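Local coordinates for glyoxalase family protein (Listeria monocytogenes, PDB 2P7M) that confers fosfomycin resistance as a FosX enzyme of the glyoxalase superfamily, catalysing hydration of the antibiotic, probably with a manganese ion, at the interface of chains A and B. Residues are numbered along the deposited sequence; one frame, centred on the assembly and turned at random. Chains: chain A/B, Glyoxalase family protein.

The interface of chains A and B. Residues chain A 31-32, 46, 53; chain B 128, 130.
B:Leu128 rests its forked end against A:Tyr32, A:Ile31 and A:Trp53, an apolar docking of one subunit's C-terminal tail on the beta-sheet of the other. FosX belongs to the glyoxalase/bleomycin resistance (vicinal oxygen chelate) superfamily, whose members typically work as dimers, and this patch is one part of a two-fold symmetric interface. In chain B the tail is a loop at B:Leu128, and 85 Å² of the surface of this leucine is hidden by chain A. The wall facing it comes from strands 29-33, 44-49 and 52-58 of chain A. CD1 of B:Leu128 continues the side chain fully extended (chi2 180°), and this methyl touches an aliphatic and an aromatic neighbour side by side. It lies 3.9 Å from CG2 of A:Ile31, whose side chain crosses that of the leucine at about a right angle. It also meets A:Trp53 end-on, in the plane of the indole at the benzo edge, with CH2 3.9 Å from CD1 of B:Leu128. The other branch turns to the tyrosine: CD2 of B:Leu128 is 3.8 Å from CD1 of A:Tyr32 and 3.9 Å from its CB. This methyl sits to one side of the ring plane, beside the root of the ring and not over its centre. The tyrosine runs antiparallel to the leucine because its CG points opposite the backbone N (chi1 174°), sending the phenol outward along the tail. A:Phe46 backs that ring from within its own chain. A:Tyr32 CD2 stands 3.4 Å above the middle of the phenylalanine face, with the two rings inclined by about 35°. A:Phe46 itself approaches the leucine loosely, CD1 to CD2 of B:Leu128 being 4.4 Å. At the rim, CB of B:Arg130 comes within 4.5 Å of the phenol OH of A:Tyr32; the rest of that arginine is not modelled. The patch centre lies about 8 Å from A:Glu44, the likely proton acceptor, which starts the strand 44-49 that carries A:Phe46.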
loop_
_atom_site.group_PDB
_atom_site.type_symbol
_atom_site.label_atom_id
_atom_site.label_comp_id
_atom_site.label_asym_id
_atom_site.label_seq_id
_atom_site.Cartn_x
_atom_site.Cartn_y
_atom_site.Cartn_z
ATOM N N ILE A 31 3.704 5.462 18.117
ATOM C CA ILE A 31 3.983 4.411 19.090
ATOM C C ILE A 31 5.480 4.166 19.204
ATOM O O ILE A 31 5.937 3.380 20.030
ATOM C CB ILE A 31 3.271 3.090 18.700
ATOM C CG1 ILE A 31 1.762 3.328 18.608
ATOM C CG2 ILE A 31 3.556 2.008 19.735
ATOM C CD1 ILE A 31 0.953 2.096 18.265
ATOM N N TYR A 32 6.246 4.856 18.372
ATOM C CA TYR A 32 7.689 4.711 18.394
ATOM C C TYR A 32 8.359 5.890 17.712
ATOM O O TYR A 32 7.830 6.449 16.751
ATOM C CB TYR A 32 8.110 3.418 17.691
ATOM C CG TYR A 32 9.608 3.285 17.551
ATOM C CD1 TYR A 32 10.393 2.855 18.621
ATOM C CD2 TYR A 32 10.249 3.637 16.361
ATOM C CE1 TYR A 32 11.782 2.780 18.511
ATOM C CE2 TYR A 32 11.635 3.570 16.240
ATOM C CZ TYR A 32 12.395 3.140 17.318
ATOM O OH TYR A 32 13.766 3.076 17.207
ATOM N N PHE A 46 7.047 5.331 14.028
ATOM C CA PHE A 46 6.044 4.325 13.698
ATOM C C PHE A 46 4.698 4.790 14.242
ATOM O O PHE A 46 4.590 5.145 15.413
ATOM C CB PHE A 46 6.395 2.983 14.347
ATOM C CG PHE A 46 7.746 2.445 13.959
ATOM C CD1 PHE A 46 8.273 1.339 14.616
ATOM C CD2 PHE A 46 8.489 3.030 12.939
ATOM C CE1 PHE A 46 9.517 0.824 14.264
ATOM C CE2 PHE A 46 9.735 2.520 12.581
ATOM C CZ PHE A 46 10.248 1.417 13.243
ATOM N N TRP A 53 0.130 -0.542 10.909
ATOM C CA TRP A 53 1.396 0.041 11.332
ATOM C C TRP A 53 1.983 0.792 10.151
ATOM O O TRP A 53 2.151 0.229 9.074
ATOM C CB TRP A 53 2.375 -1.042 11.787
ATOM C CG TRP A 53 2.053 -1.608 13.124
ATOM C CD1 TRP A 53 0.937 -2.309 13.471
ATOM C CD2 TRP A 53 2.853 -1.514 14.310
ATOM N NE1 TRP A 53 0.989 -2.659 14.801
ATOM C CE2 TRP A 53 2.154 -2.183 15.339
ATOM C CE3 TRP A 53 4.092 -0.928 14.603
ATOM C CZ2 TRP A 53 2.654 -2.286 16.642
ATOM C CZ3 TRP A 53 4.591 -1.031 15.901
ATOM C CH2 TRP A 53 3.870 -1.706 16.903
ATOM N N LEU B 128 9.324 -3.864 19.038
ATOM C CA LEU B 128 9.562 -2.768 19.971
ATOM C C LEU B 128 10.311 -3.251 21.208
ATOM O O LEU B 128 9.720 -3.841 22.114
ATOM C CB LEU B 128 8.237 -2.126 20.393
ATOM C CG LEU B 128 7.423 -1.416 19.307
ATOM C CD1 LEU B 128 6.148 -0.856 19.917
ATOM C CD2 LEU B 128 8.246 -0.300 18.682
ATOM N N ARG B 130 14.011 -1.785 21.374
ATOM C CA ARG B 130 15.309 -1.200 21.045
ATOM C C ARG B 130 15.981 -0.573 22.266
ATOM O O ARG B 130 16.212 0.655 22.245
ATOM C CB ARG B 130 15.140 -0.156 19.944
#